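Local coordinates for protein phospho-2-dehydro-3-deoxyheptonate aldolase (Francisella tularensis, PDB 3TQK) that probably catalyses the condensation of phosphoenolpyruvate with D-erythrose 4-phosphate to DAHP, the first step of chorismate biosynthesis, and binds manganese, at residues 57-62 with 99-104; 67-72 with 298-303; 90-95 with 124-129; 305-310 with 318-323. One frame throughout, in Å; residues are numbered along the deposited sequence.

Contact 1 of 4, residues 57-62 with 99-104; sequences PCSIHD and IGWKGF. With MN (manganese (II) ion), chain B.
Cys-58 lies at the metal site: its SG, held anti to the backbone N (chi1 171°), binds the manganese ion at 2.6 Å. His-266, Glu-299 and Asp-322 complete the protein ligands. At Ser-59 the chain meets the indole of Trp-101. Ser-59 OG lies in the ring plane at its edge, 3.9 Å from Trp-101 CZ3. Ser-59 OG and Thr-321 OG1 are hydrogen-bonded. Ile-60 contributes mainly its carbonyl. Ile-60 O also lies at the indole edge, 3.6 Å from Trp-101 CH2, and sits 3.2 Å from Phe-104 CB. No direct hydrogen bond joins the segments. A water does so instead: it donates to Ile-60 O (2.7 Å) and accepts from Phe-104 N (2.9 Å). His-61 turns its imidazole away. Its CB packs on Trp-101 CH2 (3.8 Å), and its carbonyl O lies 4.0 Å from Phe-104 CD2. Trp-101 and Phe-104 both hold CG anti to the backbone N, which sends both rings to the 57-62 side. The two loops follow strands 51-56 and 84-89 of the TIM barrel. Phe-104 also packs on Pro-63 of helix 63-80 and Leu-122 of helix 116-132, and Ile-60 touches both helices.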
loop_
_atom_site.group_PDB
_atom_site.type_symbol
_atom_site.label_atom_id
_atom_site.label_comp_id
_atom_site.label_asym_id
_atom_site.label_seq_id
_atom_site.Cartn_x
_atom_site.Cartn_y
_atom_site.Cartn_z
ATOM N N PRO A 57 6.698 21.319 -9.443
ATOM C CA PRO A 57 7.724 20.339 -9.798
ATOM C C PRO A 57 7.277 18.902 -9.567
ATOM O O PRO A 57 6.462 18.646 -8.679
ATOM C CB PRO A 57 8.869 20.686 -8.851
ATOM C CG PRO A 57 8.670 22.125 -8.535
ATOM C CD PRO A 57 7.201 22.306 -8.471
ATOM N N CYS A 58 7.816 17.976 -10.359
ATOM C CA CYS A 58 7.521 16.553 -10.170
ATOM C C CYS A 58 7.780 16.182 -8.713
ATOM O O CYS A 58 6.906 15.638 -8.040
ATOM C CB CYS A 58 8.366 15.676 -11.108
ATOM S SG CYS A 58 8.235 13.885 -10.749
ATOM N N SER A 59 8.984 16.506 -8.240
ATOM C CA SER A 59 9.378 16.273 -6.853
ATOM C C SER A 59 10.371 17.355 -6.441
ATOM O O SER A 59 11.126 17.850 -7.274
ATOM C CB SER A 59 10.046 14.908 -6.730
ATOM O OG SER A 59 11.255 14.902 -7.489
ATOM N N ILE A 60 10.359 17.731 -5.165
ATOM C CA ILE A 60 11.294 18.743 -4.682
ATOM C C ILE A 60 12.655 18.080 -4.411
ATOM O O ILE A 60 12.732 17.001 -3.807
ATOM C CB ILE A 60 10.774 19.451 -3.411
ATOM C CG1 ILE A 60 9.414 20.140 -3.679
ATOM C CG2 ILE A 60 11.815 20.449 -2.861
ATOM C CD1 ILE A 60 9.446 21.344 -4.614
ATOM N N HIS A 61 13.713 18.705 -4.915
ATOM C CA HIS A 61 15.087 18.344 -4.560
ATOM C C HIS A 61 15.918 19.563 -4.155
ATOM O O HIS A 61 16.997 19.404 -3.600
ATOM C CB HIS A 61 15.755 17.573 -5.707
ATOM C CG HIS A 61 16.284 18.436 -6.807
ATOM N ND1 HIS A 61 15.510 18.855 -7.866
ATOM C CD2 HIS A 61 17.524 18.941 -7.023
ATOM C CE1 HIS A 61 16.246 19.593 -8.680
ATOM N NE2 HIS A 61 17.472 19.658 -8.194
ATOM N N ASP A 62 15.399 20.765 -4.415
ATOM C CA ASP A 62 16.118 22.016 -4.167
ATOM C C ASP A 62 15.135 23.042 -3.584
ATOM O O ASP A 62 14.409 23.709 -4.333
ATOM C CB ASP A 62 16.732 22.520 -5.477
ATOM C CG ASP A 62 17.575 23.772 -5.301
ATOM O OD1 ASP A 62 17.727 24.260 -4.158
ATOM O OD2 ASP A 62 18.094 24.265 -6.327
ATOM N N ILE A 99 14.292 0.140 -7.545
ATOM C CA ILE A 99 15.166 0.989 -6.731
ATOM C C ILE A 99 15.430 2.362 -7.365
ATOM O O ILE A 99 14.994 2.635 -8.486
ATOM C CB ILE A 99 16.503 0.270 -6.404
ATOM C CG1 ILE A 99 17.259 -0.108 -7.689
ATOM C CG2 ILE A 99 16.223 -0.956 -5.534
ATOM C CD1 ILE A 99 18.750 -0.299 -7.486
ATOM N N GLY A 100 16.133 3.217 -6.620
ATOM C CA GLY A 100 16.442 4.589 -7.051
ATOM C C GLY A 100 16.258 5.598 -5.926
ATOM O O GLY A 100 15.702 5.263 -4.879
ATOM N N TRP A 101 16.746 6.824 -6.137
ATOM C CA TRP A 101 16.494 7.941 -5.211
ATOM C C TRP A 101 15.020 7.987 -4.899
ATOM O O TRP A 101 14.214 8.095 -5.812
ATOM C CB TRP A 101 16.898 9.277 -5.835
ATOM C CG TRP A 101 16.807 10.464 -4.908
ATOM C CD1 TRP A 101 17.528 10.670 -3.774
ATOM C CD2 TRP A 101 15.975 11.622 -5.069
ATOM N NE1 TRP A 101 17.186 11.880 -3.202
ATOM C CE2 TRP A 101 16.242 12.486 -3.983
ATOM C CE3 TRP A 101 15.027 12.012 -6.021
ATOM C CZ2 TRP A 101 15.593 13.715 -3.822
ATOM C CZ3 TRP A 101 14.392 13.240 -5.867
ATOM C CH2 TRP A 101 14.676 14.073 -4.773
ATOM N N LYS A 102 14.681 7.895 -3.615
ATOM C CA LYS A 102 13.289 7.873 -3.169
ATOM C C LYS A 102 12.695 9.278 -3.106
ATOM O O LYS A 102 11.473 9.428 -3.122
ATOM C CB LYS A 102 13.157 7.240 -1.771
ATOM C CG LYS A 102 12.625 5.806 -1.716
ATOM C CD LYS A 102 13.739 4.747 -1.572
ATOM C CE LYS A 102 13.321 3.653 -0.579
ATOM N NZ LYS A 102 14.410 2.748 -0.165
ATOM N N GLY A 103 13.539 10.298 -2.972
ATOM C CA GLY A 103 13.033 11.642 -2.794
ATOM C C GLY A 103 13.706 12.411 -1.682
ATOM O O GLY A 103 14.628 11.919 -1.046
ATOM N N PHE A 104 13.211 13.623 -1.453
ATOM C CA PHE A 104 13.878 14.603 -0.606
ATOM C C PHE A 104 13.806 14.246 0.880
ATOM O O PHE A 104 14.749 14.482 1.621
ATOM C CB PHE A 104 13.285 16.000 -0.848
ATOM C CG PHE A 104 13.996 17.105 -0.110
ATOM C CD1 PHE A 104 13.428 17.680 1.020
ATOM C CD2 PHE A 104 15.230 17.561 -0.537
ATOM C CE1 PHE A 104 14.072 18.701 1.706
ATOM C CE2 PHE A 104 15.894 18.576 0.153
ATOM C CZ PHE A 104 15.307 19.147 1.280
HETATM MN MN MN B . 5.957 12.894 -11.411
HETATM O O HOH W 1 11.307 14.688 -3.385
#

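Contact 2 of 4, residues 67-72 with 298-303; sequences IEYATK and IESNLV. With MN (manganese (II) ion), chain B.
Segment 67-72 of helix 63-80 faces segment 298-303, which continues barrel strand 293-299, with the CA atoms of Tyr-69 and Leu-302 the nearest pair at 6.4 Å. Tyr-69 carries the contact. Its CG is anti to the backbone N (chi1 -177°), so the ring reaches across to 300-302. At the tip, Tyr-69 OH and Ser-300 OG share a short hydrogen bond of 2.5 Å; either could be the donor. Ser-300 OG lies in the ring plane at its edge and has a second partner in Thr-330 OG1. Further back, Tyr-69 CE2 lies 3.6 Å from Asn-301 CA. Leu-302 CD2 packs against Tyr-69 CD2 (4.1 Å) and Lys-72 CD (4.0 Å), the lysine chain crossing the leucine obliquely. Asn-301 OD1 accepts from Leu-302 N at 2.9 Å, a local bond that holds the Asn-301 amide against its own backbone. Glu-299 starts away from the helix, and its OE2 binds manganese at 2.0 Å. The contact joins the helix outside the barrel to the chain next to metal ligand Glu-299. Tyr-69 also packs on Val-55 of strand 51-56 and Met-88 of strand 84-89, while Ala-70 and Ile-67 turn to helix 116-132.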
loop_
_atom_site.group_PDB
_atom_site.type_symbol
_atom_site.label_atom_id
_atom_site.label_comp_id
_atom_site.label_asym_id
_atom_site.label_seq_id
_atom_site.Cartn_x
_atom_site.Cartn_y
_atom_site.Cartn_z
ATOM N N ILE A 67 11.340 27.818 -3.606
ATOM C CA ILE A 67 10.934 29.160 -3.192
ATOM C C ILE A 67 10.893 30.107 -4.404
ATOM O O ILE A 67 9.897 30.813 -4.608
ATOM C CB ILE A 67 11.875 29.729 -2.093
ATOM C CG1 ILE A 67 11.671 28.984 -0.761
ATOM C CG2 ILE A 67 11.670 31.240 -1.919
ATOM C CD1 ILE A 67 10.354 29.269 -0.077
ATOM N N GLU A 68 11.947 30.116 -5.219
ATOM C CA GLU A 68 11.921 30.965 -6.411
ATOM C C GLU A 68 10.740 30.644 -7.328
ATOM O O GLU A 68 10.080 31.556 -7.815
ATOM C CB GLU A 68 13.221 30.887 -7.202
ATOM C CG GLU A 68 13.306 31.939 -8.311
ATOM C CD GLU A 68 14.588 31.850 -9.112
ATOM O OE1 GLU A 68 14.542 32.133 -10.324
ATOM O OE2 GLU A 68 15.636 31.491 -8.535
ATOM N N TYR A 69 10.477 29.358 -7.556
ATOM C CA TYR A 69 9.310 28.931 -8.339
ATOM C C TYR A 69 8.021 29.477 -7.727
ATOM O O TYR A 69 7.154 29.992 -8.434
ATOM C CB TYR A 69 9.232 27.397 -8.419
ATOM C CG TYR A 69 8.083 26.889 -9.274
ATOM C CD1 TYR A 69 6.851 26.608 -8.711
ATOM C CD2 TYR A 69 8.234 26.703 -10.641
ATOM C CE1 TYR A 69 5.799 26.153 -9.479
ATOM C CE2 TYR A 69 7.193 26.255 -11.423
ATOM C CZ TYR A 69 5.971 25.981 -10.836
ATOM O OH TYR A 69 4.916 25.536 -11.596
ATOM N N ALA A 70 7.913 29.363 -6.405
ATOM C CA ALA A 70 6.710 29.764 -5.679
ATOM C C ALA A 70 6.434 31.243 -5.833
ATOM O O ALA A 70 5.282 31.646 -5.983
ATOM C CB ALA A 70 6.830 29.422 -4.223
ATOM N N THR A 71 7.491 32.045 -5.786
ATOM C CA THR A 71 7.386 33.479 -5.991
ATOM C C THR A 71 6.738 33.798 -7.338
ATOM O O THR A 71 5.813 34.607 -7.418
ATOM C CB THR A 71 8.773 34.144 -5.925
ATOM O OG1 THR A 71 9.436 33.721 -4.724
ATOM C CG2 THR A 71 8.650 35.676 -5.968
ATOM N N LYS A 72 7.230 33.152 -8.387
ATOM C CA LYS A 72 6.670 33.324 -9.717
ATOM C C LYS A 72 5.211 32.881 -9.749
ATOM O O LYS A 72 4.377 33.555 -10.325
ATOM C CB LYS A 72 7.489 32.559 -10.767
ATOM C CG LYS A 72 8.754 33.300 -11.237
ATOM C CD LYS A 72 9.577 32.463 -12.239
ATOM C CE LYS A 72 9.991 33.280 -13.473
ATOM N NZ LYS A 72 10.740 34.526 -13.132
ATOM N N ILE A 298 -0.621 19.675 -13.153
ATOM C CA ILE A 298 0.399 19.987 -14.140
ATOM C C ILE A 298 1.756 19.837 -13.474
ATOM O O ILE A 298 1.942 20.289 -12.345
ATOM C CB ILE A 298 0.283 21.438 -14.606
ATOM C CG1 ILE A 298 -1.065 21.688 -15.273
ATOM C CG2 ILE A 298 1.443 21.797 -15.545
ATOM C CD1 ILE A 298 -1.355 23.156 -15.461
ATOM N N GLU A 299 2.696 19.194 -14.161
ATOM C CA GLU A 299 4.068 19.079 -13.664
ATOM C C GLU A 299 4.901 20.168 -14.326
ATOM O O GLU A 299 5.073 20.182 -15.543
ATOM C CB GLU A 299 4.643 17.666 -13.889
ATOM C CG GLU A 299 4.193 16.661 -12.811
ATOM C CD GLU A 299 4.849 15.281 -12.917
ATOM O OE1 GLU A 299 4.952 14.722 -14.036
ATOM O OE2 GLU A 299 5.241 14.741 -11.858
ATOM N N SER A 300 5.376 21.100 -13.506
ATOM C CA SER A 300 5.940 22.355 -13.982
ATOM C C SER A 300 7.170 22.744 -13.166
ATOM O O SER A 300 7.236 22.468 -11.969
ATOM C CB SER A 300 4.868 23.449 -13.863
ATOM O OG SER A 300 5.414 24.755 -13.965
ATOM N N ASN A 301 8.133 23.399 -13.804
ATOM C CA ASN A 301 9.340 23.867 -13.096
ATOM C C ASN A 301 9.902 25.119 -13.773
ATOM O O ASN A 301 9.285 25.658 -14.688
ATOM C CB ASN A 301 10.397 22.744 -13.030
ATOM C CG ASN A 301 11.157 22.704 -11.689
ATOM O OD1 ASN A 301 11.470 23.739 -11.084
ATOM N ND2 ASN A 301 11.467 21.492 -11.234
ATOM N N LEU A 302 11.065 25.573 -13.315
ATOM C CA LEU A 302 11.703 26.774 -13.848
ATOM C C LEU A 302 12.296 26.522 -15.230
ATOM O O LEU A 302 12.077 27.307 -16.155
ATOM C CB LEU A 302 12.794 27.265 -12.892
ATOM C CG LEU A 302 12.298 27.721 -11.517
ATOM C CD1 LEU A 302 13.459 27.878 -10.531
ATOM C CD2 LEU A 302 11.510 29.024 -11.647
ATOM N N VAL A 303 13.051 25.431 -15.360
ATOM C CA VAL A 303 13.616 25.003 -16.649
ATOM C C VAL A 303 12.888 23.736 -17.100
ATOM O O VAL A 303 12.537 22.889 -16.273
ATOM C CB VAL A 303 15.140 24.746 -16.541
ATOM C CG1 VAL A 303 15.724 24.256 -17.879
ATOM C CG2 VAL A 303 15.857 26.003 -16.059
HETATM MN MN MN B . 5.957 12.894 -11.411
#

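Contact 3 of 4, residues 90-95 with 124-129; sequences VYFEKP and RNLLSD
Leu-126 holds CG anti to the backbone N (chi1 179°), whereas Leu-127 holds CG anti to the carbonyl carbon (chi1 -72°). This difference brings two neighbouring residues of one helix to the same patch of the 90-95 segment. On the other side, Val-90 has CG1 anti to its backbone N, and Phe-92 has CG anti to its carbonyl carbon (chi1 -64°). Four buried side chains therefore meet, and the contact between the segments is wholly apolar, without a hydrogen bond across it. The far edge of the Phe-92 ring points into the notch between the two leucines, whose methyls lie near the ring plane. Phe-92 CE1 lies 4.1 Å from Leu-126 CD2. Its other flank, at CE2, is 4.0 Å from Leu-127 CD1, and these two side chains approach tip to tip. The setting is a beta-alpha unit of the TIM barrel. Segment 90-95 follows strand 84-89, and helix 116-132 is the next regular helix in the chain, packed outside the parallel sheet. Val-90 fills the position beside Phe-92. Its CG1 lies 3.9 Å from Leu-126 CD2, the two side chains crossing obliquely. Leu-127 runs past Val-90 in the opposite direction, and its CD2 comes to 4.0 Å from Val-90 CB. Leu-126 meets both residues through CD2, while Leu-127 gives CD1 to Phe-92 and CD2 to Val-90. Cys-137 of strand 137-140 packs against Val-90 and Leu-127, and Leu-126 also touches Ala-66 and Ile-67 of helix 63-80.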
loop_
_atom_site.group_PDB
_atom_site.type_symbol
_atom_site.label_atom_id
_atom_site.label_comp_id
_atom_site.label_asym_id
_atom_site.label_seq_id
_atom_site.Cartn_x
_atom_site.Cartn_y
_atom_site.Cartn_z
ATOM N N VAL A 90 4.025 20.274 -3.892
ATOM C CA VAL A 90 5.242 20.157 -3.101
ATOM C C VAL A 90 5.428 18.691 -2.716
ATOM O O VAL A 90 5.084 18.283 -1.599
ATOM C CB VAL A 90 5.186 21.059 -1.836
ATOM C CG1 VAL A 90 6.575 21.250 -1.261
ATOM C CG2 VAL A 90 4.558 22.415 -2.154
ATOM N N TYR A 91 5.963 17.902 -3.652
ATOM C CA TYR A 91 6.080 16.451 -3.475
ATOM C C TYR A 91 7.458 16.038 -2.998
ATOM O O TYR A 91 8.465 16.550 -3.475
ATOM C CB TYR A 91 5.728 15.719 -4.762
ATOM C CG TYR A 91 4.241 15.497 -4.928
ATOM C CD1 TYR A 91 3.337 16.541 -4.757
ATOM C CD2 TYR A 91 3.733 14.245 -5.244
ATOM C CE1 TYR A 91 1.979 16.351 -4.903
ATOM C CE2 TYR A 91 2.358 14.047 -5.400
ATOM C CZ TYR A 91 1.489 15.111 -5.228
ATOM O OH TYR A 91 0.125 14.937 -5.384
ATOM N N PHE A 92 7.503 15.102 -2.060
ATOM C CA PHE A 92 8.772 14.747 -1.419
ATOM C C PHE A 92 9.191 13.295 -1.659
ATOM O O PHE A 92 10.066 12.776 -0.966
ATOM C CB PHE A 92 8.692 15.031 0.080
ATOM C CG PHE A 92 8.525 16.485 0.413
ATOM C CD1 PHE A 92 9.493 17.404 0.050
ATOM C CD2 PHE A 92 7.391 16.934 1.079
ATOM C CE1 PHE A 92 9.351 18.748 0.356
ATOM C CE2 PHE A 92 7.250 18.275 1.391
ATOM C CZ PHE A 92 8.229 19.182 1.025
ATOM N N GLU A 93 8.591 12.655 -2.658
ATOM C CA GLU A 93 8.853 11.246 -2.926
ATOM C C GLU A 93 8.625 10.931 -4.411
ATOM O O GLU A 93 7.691 11.435 -5.032
ATOM C CB GLU A 93 7.963 10.377 -2.021
ATOM C CG GLU A 93 8.412 8.919 -1.829
ATOM C CD GLU A 93 7.565 7.897 -2.610
ATOM O OE1 GLU A 93 6.920 8.267 -3.624
ATOM O OE2 GLU A 93 7.545 6.712 -2.204
ATOM N N LYS A 94 9.500 10.105 -4.968
ATOM C CA LYS A 94 9.379 9.648 -6.345
ATOM C C LYS A 94 9.178 8.128 -6.363
ATOM O O LYS A 94 10.011 7.382 -5.840
ATOM C CB LYS A 94 10.640 10.020 -7.127
ATOM C CG LYS A 94 10.686 9.508 -8.574
ATOM C CD LYS A 94 9.527 10.023 -9.417
ATOM C CE LYS A 94 9.629 9.501 -10.844
ATOM N NZ LYS A 94 9.303 8.069 -10.906
ATOM N N PRO A 95 8.056 7.663 -6.939
ATOM C CA PRO A 95 7.879 6.219 -7.157
ATOM C C PRO A 95 8.955 5.607 -8.055
ATOM O O PRO A 95 9.337 6.212 -9.073
ATOM C CB PRO A 95 6.510 6.118 -7.850
ATOM C CG PRO A 95 5.989 7.559 -8.001
ATOM C CD PRO A 95 6.800 8.422 -7.115
ATOM N N ARG A 124 9.192 20.335 6.170
ATOM C CA ARG A 124 8.275 21.143 6.946
ATOM C C ARG A 124 8.617 22.615 6.777
ATOM O O ARG A 124 7.715 23.429 6.589
ATOM C CB ARG A 124 8.312 20.781 8.423
ATOM C CG ARG A 124 7.248 21.519 9.227
ATOM C CD ARG A 124 7.362 21.294 10.717
ATOM N NE ARG A 124 6.536 22.270 11.411
ATOM C CZ ARG A 124 5.215 22.200 11.494
ATOM N NH1 ARG A 124 4.550 21.176 10.964
ATOM N NH2 ARG A 124 4.554 23.160 12.114
ATOM N N ASN A 125 9.905 22.953 6.851
ATOM C CA ASN A 125 10.319 24.354 6.748
ATOM C C ASN A 125 9.968 24.942 5.384
ATOM O O ASN A 125 9.599 26.111 5.287
ATOM C CB ASN A 125 11.820 24.552 7.065
ATOM C CG ASN A 125 12.105 25.892 7.764
ATOM O OD1 ASN A 125 11.421 26.876 7.530
ATOM N ND2 ASN A 125 13.111 25.916 8.632
ATOM N N LEU A 126 10.059 24.132 4.337
ATOM C CA LEU A 126 9.638 24.577 3.008
ATOM C C LEU A 126 8.130 24.877 2.977
ATOM O O LEU A 126 7.691 25.932 2.505
ATOM C CB LEU A 126 9.985 23.524 1.951
ATOM C CG LEU A 126 9.582 23.846 0.512
ATOM C CD1 LEU A 126 10.129 25.207 0.060
ATOM C CD2 LEU A 126 10.052 22.732 -0.399
ATOM N N LEU A 127 7.347 23.943 3.498
ATOM C CA LEU A 127 5.901 24.112 3.553
ATOM C C LEU A 127 5.508 25.298 4.414
ATOM O O LEU A 127 4.579 26.035 4.071
ATOM C CB LEU A 127 5.240 22.845 4.067
ATOM C CG LEU A 127 5.242 21.688 3.084
ATOM C CD1 LEU A 127 4.907 20.423 3.847
ATOM C CD2 LEU A 127 4.257 21.922 1.915
ATOM N N SER A 128 6.217 25.513 5.518
ATOM C CA SER A 128 5.981 26.704 6.339
ATOM C C SER A 128 6.195 27.963 5.502
ATOM O O SER A 128 5.323 28.823 5.468
ATOM C CB SER A 128 6.881 26.712 7.570
ATOM O OG SER A 128 6.636 27.845 8.389
ATOM N N ASP A 129 7.332 28.043 4.809
ATOM C CA ASP A 129 7.668 29.199 3.972
ATOM C C ASP A 129 6.649 29.477 2.858
ATOM O O ASP A 129 6.236 30.618 2.664
ATOM C CB ASP A 129 9.079 29.050 3.355
ATOM C CG ASP A 129 10.191 29.097 4.406
ATOM O OD1 ASP A 129 9.888 29.428 5.563
ATOM O OD2 ASP A 129 11.361 28.791 4.088
#

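Contact 4 of 4, residues 305-310 with 318-323; sequences GNQDIN and QSVTDK. With MN (manganese (II) ion), chain B.
Gln-307 N donates to Ser-319 O at 2.8 Å, nearly along the C=O axis. Asn-306 ND2 donates to Thr-321 O at 2.9 Å, again close to the C=O axis, though the acceptor is tilted from the amide plane. These bonds join the end of strand 303-306 and the chain after it to the short, weakly bonded strand 318-319 and the turn that follows, beyond the last strand of the TIM barrel. Asn-306 reaches its acceptor because CG lies in the crowded position between backbone N and carbonyl carbon (chi1 74°). A water donates to Gly-305 O and accepts from Ser-319 N. Gln-307 NE2 also gives Gln-318 O a weak bond, while Gln-307 OE1 is taken by Thr-315 N and Lys-311 NZ. The two glutamine amides are turned steeply, 77° apart, and Gln-318 NE2 donates to Ala-304 O. Within 318-323, Ser-319 OG forms an ST turn by accepting from Thr-321 N at 3.1 Å. It donates to Asp-322 O at 2.6 Å, on a lone pair. This double grip ties down the turn that carries Asp-322, whose OD2 binds manganese at 2.3 Å. Ile-309 crosses Val-320 obliquely, with Ile-309 CA 3.7 Å from Val-320 CG2. On the more exposed side the extended Lys-323 chain crosses Asn-306, its CG 3.4 Å from Asn-306 ND2.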
loop_
_atom_site.group_PDB
_atom_site.type_symbol
_atom_site.label_atom_id
_atom_site.label_comp_id
_atom_site.label_asym_id
_atom_site.label_seq_id
_atom_site.Cartn_x
_atom_site.Cartn_y
_atom_site.Cartn_z
ATOM N N GLY A 305 11.923 20.068 -18.965
ATOM C CA GLY A 305 12.488 18.727 -19.105
ATOM C C GLY A 305 12.959 18.112 -17.805
ATOM O O GLY A 305 12.390 18.369 -16.750
ATOM N N ASN A 306 13.997 17.284 -17.896
ATOM C CA ASN A 306 14.636 16.701 -16.717
ATOM C C ASN A 306 16.127 16.404 -16.906
ATOM O O ASN A 306 16.676 16.567 -18.004
ATOM C CB ASN A 306 13.892 15.430 -16.271
ATOM C CG ASN A 306 14.138 14.237 -17.192
ATOM O OD1 ASN A 306 14.992 14.274 -18.078
ATOM N ND2 ASN A 306 13.382 13.169 -16.977
ATOM N N GLN A 307 16.760 15.967 -15.817
ATOM C CA GLN A 307 18.164 15.543 -15.814
ATOM C C GLN A 307 18.383 14.342 -14.882
ATOM O O GLN A 307 17.524 13.998 -14.064
ATOM C CB GLN A 307 19.068 16.700 -15.367
ATOM C CG GLN A 307 18.851 17.136 -13.903
ATOM C CD GLN A 307 19.491 18.469 -13.579
ATOM O OE1 GLN A 307 20.510 18.839 -14.166
ATOM N NE2 GLN A 307 18.894 19.202 -12.642
ATOM N N ASP A 308 19.549 13.726 -15.017
ATOM C CA ASP A 308 19.983 12.641 -14.148
ATOM C C ASP A 308 20.433 13.229 -12.800
ATOM O O ASP A 308 21.190 14.212 -12.759
ATOM C CB ASP A 308 21.144 11.882 -14.820
ATOM C CG ASP A 308 21.421 10.510 -14.192
ATOM O OD1 ASP A 308 21.155 10.299 -12.991
ATOM O OD2 ASP A 308 21.937 9.633 -14.913
ATOM N N ILE A 309 19.974 12.617 -11.708
ATOM C CA ILE A 309 20.353 13.039 -10.349
ATOM C C ILE A 309 21.874 12.982 -10.079
ATOM O O ILE A 309 22.370 13.646 -9.170
ATOM C CB ILE A 309 19.616 12.185 -9.271
ATOM C CG1 ILE A 309 19.718 12.837 -7.882
ATOM C CG2 ILE A 309 20.156 10.742 -9.241
ATOM C CD1 ILE A 309 18.426 13.361 -7.360
ATOM N N ASN A 310 22.609 12.192 -10.858
ATOM C CA ASN A 310 24.045 12.040 -10.655
ATOM C C ASN A 310 24.911 12.923 -11.549
ATOM O O ASN A 310 26.105 12.683 -11.671
ATOM C CB ASN A 310 24.430 10.574 -10.837
ATOM C CG ASN A 310 23.645 9.663 -9.926
ATOM O OD1 ASN A 310 22.940 8.773 -10.388
ATOM N ND2 ASN A 310 23.734 9.905 -8.627
ATOM N N GLN A 318 15.824 22.620 -12.805
ATOM C CA GLN A 318 15.348 21.573 -13.708
ATOM C C GLN A 318 15.054 20.271 -12.952
ATOM O O GLN A 318 15.815 19.874 -12.062
ATOM C CB GLN A 318 16.365 21.320 -14.807
ATOM C CG GLN A 318 15.811 20.502 -15.951
ATOM C CD GLN A 318 16.862 20.174 -16.979
ATOM O OE1 GLN A 318 17.974 19.786 -16.634
ATOM N NE2 GLN A 318 16.515 20.326 -18.250
ATOM N N SER A 319 13.959 19.606 -13.316
ATOM C CA SER A 319 13.555 18.387 -12.627
ATOM C C SER A 319 14.651 17.331 -12.650
ATOM O O SER A 319 15.317 17.118 -13.659
ATOM C CB SER A 319 12.291 17.786 -13.235
ATOM O OG SER A 319 11.906 16.620 -12.522
ATOM N N VAL A 320 14.813 16.684 -11.506
ATOM C CA VAL A 320 15.728 15.572 -11.330
ATOM C C VAL A 320 14.979 14.231 -11.440
ATOM O O VAL A 320 15.600 13.169 -11.424
ATOM C CB VAL A 320 16.435 15.716 -9.963
ATOM C CG1 VAL A 320 16.034 14.594 -9.004
ATOM C CG2 VAL A 320 17.936 15.856 -10.148
ATOM N N THR A 321 13.649 14.300 -11.546
ATOM C CA THR A 321 12.794 13.128 -11.751
ATOM C C THR A 321 12.035 13.277 -13.088
ATOM O O THR A 321 12.670 13.336 -14.144
ATOM C CB THR A 321 11.835 12.889 -10.532
ATOM O OG1 THR A 321 11.098 14.083 -10.233
ATOM C CG2 THR A 321 12.622 12.472 -9.306
ATOM N N ASP A 322 10.701 13.356 -13.062
ATOM C CA ASP A 322 9.922 13.382 -14.310
ATOM C C ASP A 322 10.086 14.720 -15.044
ATOM O O ASP A 322 10.417 15.748 -14.446
ATOM C CB ASP A 322 8.426 13.099 -14.068
ATOM C CG ASP A 322 8.143 11.660 -13.566
ATOM O OD1 ASP A 322 8.888 10.712 -13.922
ATOM O OD2 ASP A 322 7.144 11.487 -12.838
ATOM N N LYS A 323 9.856 14.684 -16.350
ATOM C CA LYS A 323 9.956 15.874 -17.185
ATOM C C LYS A 323 8.822 16.847 -16.866
ATOM O O LYS A 323 7.659 16.453 -16.777
ATOM C CB LYS A 323 9.953 15.482 -18.670
ATOM C CG LYS A 323 11.227 14.735 -19.103
ATOM C CD LYS A 323 11.130 14.098 -20.503
ATOM C CE LYS A 323 12.462 13.448 -20.899
ATOM N NZ LYS A 323 12.339 12.458 -22.004
HETATM MN MN MN B . 5.957 12.894 -11.411
HETATM O O HOH W 2 12.026 20.452 -15.204
#

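Overall arrangement
Contacts 1, 2 and 4 converge on one manganese ion, each supplying a ligand from a loop or strand end of the barrel. Contact 3 holds no ligand. It and contact 1 are buried, while contacts 2 and 4 are partly exposed. Their chemistry differs accordingly: contact 3 is purely apolar, contact 1 pairs an indole edge and a phenylalanine with backbone carbonyls and adds a bridging water, contact 2 adds one hydroxyl pair to its packing, and contact 4 is the most polar. Contacts 1 and 3 share the loop after strand 84-89 and are probably tied by Ile-60 N to Tyr-91 O and Lys-102 O to Lys-94 N. Helices 63-80 and 116-132 meet through Ile-67 and Leu-126, linking contacts 2 and 3.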